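Local coordinates for protein imine reductase (Bacillus cereus, PDB 4D3D) that catalyses the NADPH-dependent, S-selective reduction of the imine 2-methylpyrroline, at residues Asp38-Tyr43 against Glu168-Ser173; Thr86-Met91 against Glu116-Ala121. All coordinates share one frame; numbering follows the deposited sequence.

Contact 1. Residues Asp38-Tyr43 against Glu168-Ser173; sequences DVFLEY and EVLTSS
The side chains of Phe40 and Leu170 cross at about a right angle where the first helix of the Rossmann-type dinucleotide-binding domain, 31-42, packs against the end of helix 157-170 as it runs into strand 171-175. The leucine lies over one face of the phenylalanine ring: its CD2 sits 3.8 Å from the centroid of the Phe40 ring, 17° off the ring normal, in a CH-pi contact. The methyl is displaced toward the rim, and its closest ring atom is CZ, with Leu170 CD2 to Phe40 CZ at 3.6 Å. Leu170 CG and CD1 also approach CZ, so the contact over the face is weighted toward the CZ end of the ring. Phe40 starts out alongside the partner segment; chi1 of -76° sets CG anti to the carbonyl carbon, and the ring beyond it reaches Leu170.

Val169 is the other centre of the packing. Its CG1, anti to the backbone N, enters a group formed by Val39, Phe40 and Tyr43. The two valines pass in opposite directions, Val39 CG1 lying 3.8 Å from Val169 CG1. The same Val169 methyl approaches the Tyr43 ring obliquely near its root, with Val169 CG1 to Tyr43 CG at 4.0 Å, and reaches Phe40 CD1 at 4.1 Å. Tyr43, the first residue to leave the helical conformation and itself exposed, lies alongside this methyl.

No hydrogen bond joins the two segments, and the cohesion is apolar. Ile144 touches both Val39 and Leu170, while Tyr45 meets the Phe40 ring with planes at about 50° and also touches Val169. The Val39 methyl has a polar neighbour as well: CG1 lies 3.6 Å from the backbone O of Val169.

Contact 2. Residues Thr86-Met91 against Glu116-Ala121; sequences TDYNVM and EKARKA
Tyr88 supplies most of the apolar contact with Ala118 and Ala121, two alanines about one turn apart on helix 115-127. Its ring rests against the helix backbone, with Lys117 O and Ala118 N over one face, both displaced toward the rim. The Ala121 methyl approaches obliquely, its CB 3.5 Å from Tyr88 CE2, and the phenol end reaches the preceding turn, where Tyr88 OH lies 3.5 Å from Ala118 CB. Having no longer side chains, the two alanines let the ring come this close to the helix. Met91, about one turn after Tyr88, adds its terminal methyl, with CE 4.0 Å from Ala121 CB; a bend at chi3 (66°) directs CE there.

The polar part is slighter and lies on the more exposed side. Lys117 is bent along its length, its CE passing 4.0 Å from Tyr88 CB, and its ammonium donates a weak hydrogen bond from NZ to Asn89 OD1 at 3.3 Å. Asn89 also takes part in capping: Asp87, at the N-cap position of helix 88-95, accepts from Asn89 N through OD1 at 2.8 Å in the conformer given, one of two, so this capping bond is conditional on that conformer.

The contact joins neighbouring helices of the Rossmann-type domain over its central sheet: Tyr88 also touches strands 106-109 and 131-137, Met91 reaches Trp124 and Leu125 farther along helix 115-127, and Arg119 of that helix bonds Asn211 of the second subunit.

Overall arrangement
From the N terminus, the chain forms strand 23-27 and helix 31-42, whose last turn is the first half of contact 1. It then builds the parallel strands 46-50, 66-67 and 80-83 before helix 88-95 opens contact 2. Strand 106-109 intervenes, and helix 115-127 closes that short loop. Only after strands 131-137 and 149-155 does helix 157-170 return to close contact 1, so the local closure of contact 2 falls wholly within the long one. Contact 1 ties helix 31-42, which follows the first strand, to the junction leading into edge strand 171-175; contact 2 joins successive helices. Their centres lie 24 Å apart and their nearest atoms about 15 Å, so they do not touch.

Contact 1. Residues Asp38-Tyr43 against Glu168-Ser173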
loop_
_atom_site.group_PDB
_atom_site.type_symbol
_atom_site.label_atom_id
_atom_site.label_comp_id
_atom_site.label_asym_id
_atom_site.label_seq_id
_atom_site.Cartn_x
_atom_site.Cartn_y
_atom_site.Cartn_z
ATOM N N ASP B 38 -33.528 0.704 -12.451
ATOM C CA ASP B 38 -34.200 -0.547 -12.047
ATOM C C ASP B 38 -34.599 -0.513 -10.559
ATOM O O ASP B 38 -35.751 -0.841 -10.169
ATOM C CB ASP B 38 -33.219 -1.683 -12.364
ATOM C CG ASP B 38 -33.884 -2.964 -12.644
ATOM O OD1 ASP B 38 -34.554 -3.076 -13.698
ATOM O OD2 ASP B 38 -33.718 -3.866 -11.811
ATOM N N VAL B 39 -33.666 -0.077 -9.719
ATOM C CA VAL B 39 -33.938 0.028 -8.286
ATOM C C VAL B 39 -34.926 1.095 -7.971
ATOM O O VAL B 39 -35.805 0.881 -7.146
ATOM C CB VAL B 39 -32.667 0.284 -7.484
ATOM C CG1 VAL B 39 -32.966 0.679 -6.035
ATOM C CG2 VAL B 39 -31.858 -0.975 -7.520
ATOM N N PHE B 40 -34.835 2.252 -8.650
ATOM C CA PHE B 40 -35.873 3.241 -8.481
ATOM C C PHE B 40 -37.279 2.647 -8.830
ATOM O O PHE B 40 -38.224 2.908 -8.085
ATOM C CB PHE B 40 -35.616 4.514 -9.329
ATOM C CG PHE B 40 -34.562 5.440 -8.782
ATOM C CD1 PHE B 40 -34.571 5.864 -7.451
ATOM C CD2 PHE B 40 -33.567 5.951 -9.645
ATOM C CE1 PHE B 40 -33.578 6.716 -6.953
ATOM C CE2 PHE B 40 -32.601 6.860 -9.176
ATOM C CZ PHE B 40 -32.618 7.245 -7.829
ATOM N N LEU B 41 -37.381 1.912 -9.950
ATOM C CA LEU B 41 -38.681 1.313 -10.373
ATOM C C LEU B 41 -39.196 0.336 -9.323
ATOM O O LEU B 41 -40.372 0.371 -8.944
ATOM C CB LEU B 41 -38.592 0.598 -11.740
ATOM C CG LEU B 41 -38.513 1.574 -12.935
ATOM C CD1 LEU B 41 -38.043 0.847 -14.192
ATOM C CD2 LEU B 41 -39.832 2.344 -13.178
ATOM N N GLU B 42 -38.295 -0.475 -8.828
ATOM C CA GLU B 42 -38.642 -1.423 -7.768
ATOM C C GLU B 42 -39.211 -0.731 -6.523
ATOM O O GLU B 42 -40.103 -1.269 -5.897
ATOM C CB GLU B 42 -37.421 -2.242 -7.409
ATOM C CG GLU B 42 -37.645 -3.291 -6.326
ATOM C CD GLU B 42 -36.357 -3.992 -5.957
ATOM O OE1 GLU B 42 -35.405 -3.912 -6.765
ATOM O OE2 GLU B 42 -36.303 -4.608 -4.864
ATOM N N TYR B 43 -38.708 0.446 -6.177
ATOM C CA TYR B 43 -39.144 1.148 -4.987
ATOM C C TYR B 43 -40.281 2.104 -5.293
ATOM O O TYR B 43 -40.580 3.013 -4.486
ATOM C CB TYR B 43 -37.928 1.828 -4.258
ATOM C CG TYR B 43 -37.115 0.801 -3.449
ATOM C CD1 TYR B 43 -36.195 -0.030 -4.073
ATOM C CD2 TYR B 43 -37.337 0.602 -2.077
ATOM C CE1 TYR B 43 -35.476 -1.015 -3.368
ATOM C CE2 TYR B 43 -36.629 -0.379 -1.367
ATOM C CZ TYR B 43 -35.716 -1.195 -2.014
ATOM O OH TYR B 43 -34.996 -2.158 -1.322
ATOM N N GLU B 168 -30.487 7.891 -1.310
ATOM C CA GLU B 168 -30.295 6.718 -0.404
ATOM C C GLU B 168 -31.149 5.490 -0.732
ATOM O O GLU B 168 -30.933 4.403 -0.187
ATOM C CB GLU B 168 -30.442 7.179 1.060
ATOM C CG GLU B 168 -29.236 7.957 1.520
ATOM C CD GLU B 168 -29.312 8.505 2.924
ATOM O OE1 GLU B 168 -30.312 8.321 3.625
ATOM O OE2 GLU B 168 -28.367 9.169 3.335
ATOM N N VAL B 169 -32.066 5.616 -1.694
ATOM C CA VAL B 169 -32.659 4.431 -2.294
ATOM C C VAL B 169 -31.603 3.606 -3.063
ATOM O O VAL B 169 -31.657 2.373 -3.124
ATOM C CB VAL B 169 -33.787 4.849 -3.258
ATOM C CG1 VAL B 169 -34.314 3.662 -4.035
ATOM C CG2 VAL B 169 -34.859 5.602 -2.497
ATOM N N LEU B 170 -30.594 4.284 -3.619
ATOM C CA LEU B 170 -29.552 3.612 -4.388
ATOM C C LEU B 170 -28.449 2.950 -3.528
ATOM O O LEU B 170 -28.029 1.817 -3.810
ATOM C CB LEU B 170 -28.888 4.610 -5.367
ATOM C CG LEU B 170 -29.867 5.280 -6.330
ATOM C CD1 LEU B 170 -29.066 6.202 -7.223
ATOM C CD2 LEU B 170 -30.687 4.264 -7.153
ATOM N N THR B 171 -27.930 3.695 -2.572
ATOM C CA THR B 171 -26.852 3.278 -1.670
ATOM C C THR B 171 -26.901 4.132 -0.399
ATOM O O THR B 171 -27.598 5.163 -0.362
ATOM C CB THR B 171 -25.401 3.477 -2.268
ATOM O OG1 THR B 171 -25.057 4.875 -2.263
ATOM C CG2 THR B 171 -25.221 2.966 -3.640
ATOM N N SER B 172 -26.139 3.754 0.647
ATOM C CA SER B 172 -25.863 4.654 1.755
ATOM C C SER B 172 -25.002 5.831 1.274
ATOM O O SER B 172 -24.357 5.730 0.250
ATOM C CB SER B 172 -25.195 3.924 2.919
ATOM O OG SER B 172 -26.144 2.987 3.402
ATOM N N SER B 173 -25.080 6.942 1.962
ATOM C CA SER B 173 -24.390 8.150 1.535
ATOM C C SER B 173 -23.253 8.499 2.478
ATOM O O SER B 173 -23.282 8.205 3.684
ATOM C CB SER B 173 -25.366 9.301 1.462
ATOM O OG SER B 173 -25.845 9.642 2.750
#

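Contact 2. Residues Thr86-Met91 against Glu116-Ala121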
loop_
_atom_site.group_PDB
_atom_site.type_symbol
_atom_site.label_atom_id
_atom_site.label_comp_id
_atom_site.label_asym_id
_atom_site.label_seq_id
_atom_site.Cartn_x
_atom_site.Cartn_y
_atom_site.Cartn_z
ATOM N N THR B 86 -20.603 8.492 -19.188
ATOM C CA THR B 86 -19.259 7.911 -19.195
ATOM C C THR B 86 -18.159 8.932 -18.853
ATOM O O THR B 86 -17.100 8.544 -18.396
ATOM C CB THR B 86 -18.933 7.232 -20.566
ATOM O OG1 THR B 86 -19.074 8.192 -21.611
ATOM C CG2 THR B 86 -19.818 6.016 -20.854
ATOM N N ASP B 87 -18.405 10.244 -19.067
ATOM C CA ASP B 87 -17.403 11.289 -18.891
ATOM C C ASP B 87 -18.118 12.617 -18.680
ATOM O O ASP B 87 -19.246 12.761 -19.185
ATOM C CB ASP B 87 -16.591 11.412 -20.174
ATOM C CG ASP B 87 -15.282 12.183 -19.998
ATOM O OD1 ASP B 87 -15.220 13.437 -20.089
ATOM O OD2 ASP B 87 -14.261 11.500 -19.830
ATOM N N TYR B 88 -17.473 13.593 -18.056
ATOM C CA TYR B 88 -18.045 14.953 -18.011
ATOM C C TYR B 88 -18.170 15.619 -19.368
ATOM O O TYR B 88 -19.116 16.477 -19.587
ATOM C CB TYR B 88 -17.215 15.887 -17.101
ATOM C CG TYR B 88 -17.519 15.744 -15.639
ATOM C CD1 TYR B 88 -16.957 14.714 -14.853
ATOM C CD2 TYR B 88 -18.405 16.650 -15.016
ATOM C CE1 TYR B 88 -17.268 14.594 -13.503
ATOM C CE2 TYR B 88 -18.690 16.542 -13.674
ATOM C CZ TYR B 88 -18.137 15.561 -12.919
ATOM O OH TYR B 88 -18.564 15.452 -11.609
ATOM N N ASN B 89 -17.302 15.250 -20.322
ATOM C CA ASN B 89 -17.500 15.798 -21.671
ATOM C C ASN B 89 -18.872 15.536 -22.296
ATOM O O ASN B 89 -19.353 16.382 -23.105
ATOM C CB ASN B 89 -16.391 15.394 -22.631
ATOM C CG ASN B 89 -15.115 16.079 -22.252
ATOM O OD1 ASN B 89 -15.139 17.087 -21.512
ATOM N ND2 ASN B 89 -14.024 15.510 -22.636
ATOM N N VAL B 90 -19.446 14.399 -21.958
ATOM C CA VAL B 90 -20.753 13.996 -22.481
ATOM C C VAL B 90 -21.733 15.049 -21.903
ATOM O O VAL B 90 -22.609 15.491 -22.591
ATOM C CB VAL B 90 -21.215 12.580 -22.075
ATOM C CG1 VAL B 90 -22.621 12.309 -22.567
ATOM C CG2 VAL B 90 -20.264 11.516 -22.661
ATOM N N MET B 91 -21.605 15.387 -20.612
ATOM C CA MET B 91 -22.508 16.399 -20.014
ATOM C C MET B 91 -22.572 17.686 -20.786
ATOM O O MET B 91 -23.658 18.170 -21.122
ATOM C CB MET B 91 -22.175 16.687 -18.520
ATOM C CG MET B 91 -23.234 17.493 -17.860
ATOM S SD MET B 91 -22.732 18.519 -16.432
ATOM C CE MET B 91 -21.676 19.689 -17.194
ATOM N N GLU B 116 -11.068 18.797 -10.054
ATOM C CA GLU B 116 -11.209 20.053 -10.820
ATOM C C GLU B 116 -12.281 19.918 -11.902
ATOM O O GLU B 116 -13.048 20.855 -12.148
ATOM C CB GLU B 116 -9.898 20.506 -11.390
ATOM C CG GLU B 116 -9.957 21.710 -12.339
ATOM C CD GLU B 116 -8.600 22.136 -12.957
ATOM O OE1 GLU B 116 -7.525 21.582 -12.610
ATOM O OE2 GLU B 116 -8.586 23.110 -13.771
ATOM N N LYS B 117 -12.405 18.766 -12.494
ATOM C CA LYS B 117 -13.476 18.581 -13.507
ATOM C C LYS B 117 -14.911 18.723 -12.896
ATOM O O LYS B 117 -15.762 19.393 -13.480
ATOM C CB LYS B 117 -13.286 17.257 -14.212
ATOM C CG LYS B 117 -12.023 17.326 -15.137
ATOM C CD LYS B 117 -12.199 16.809 -16.564
ATOM C CE LYS B 117 -13.465 17.332 -17.236
ATOM N NZ LYS B 117 -13.454 17.582 -18.731
ATOM N N ALA B 118 -15.126 18.173 -11.702
ATOM C CA ALA B 118 -16.338 18.305 -10.958
ATOM C C ALA B 118 -16.594 19.766 -10.549
ATOM O O ALA B 118 -17.732 20.235 -10.659
ATOM C CB ALA B 118 -16.337 17.439 -9.736
ATOM N N ARG B 119 -15.562 20.473 -10.099
ATOM C CA ARG B 119 -15.722 21.891 -9.775
ATOM C C ARG B 119 -16.128 22.716 -11.003
ATOM O O ARG B 119 -16.994 23.603 -10.873
ATOM C CB ARG B 119 -14.438 22.450 -9.207
ATOM C CG ARG B 119 -14.073 21.878 -7.818
ATOM C CD ARG B 119 -12.613 22.167 -7.429
ATOM N NE ARG B 119 -12.322 21.526 -6.117
ATOM C CZ ARG B 119 -11.128 20.966 -5.814
ATOM N NH1 ARG B 119 -10.141 21.000 -6.671
ATOM N NH2 ARG B 119 -10.948 20.304 -4.687
ATOM N N LYS B 120 -15.470 22.490 -12.131
ATOM C CA LYS B 120 -15.746 23.288 -13.324
ATOM C C LYS B 120 -17.178 23.009 -13.806
ATOM O O LYS B 120 -17.900 23.976 -14.177
ATOM C CB LYS B 120 -14.753 22.976 -14.417
ATOM C CG LYS B 120 -13.353 23.606 -14.220
ATOM C CD LYS B 120 -12.480 23.398 -15.445
ATOM N N ALA B 121 -17.655 21.748 -13.711
ATOM C CA ALA B 121 -19.019 21.418 -14.051
ATOM C C ALA B 121 -20.052 22.082 -13.149
ATOM O O ALA B 121 -21.076 22.644 -13.618
ATOM C CB ALA B 121 -19.232 19.955 -14.049
#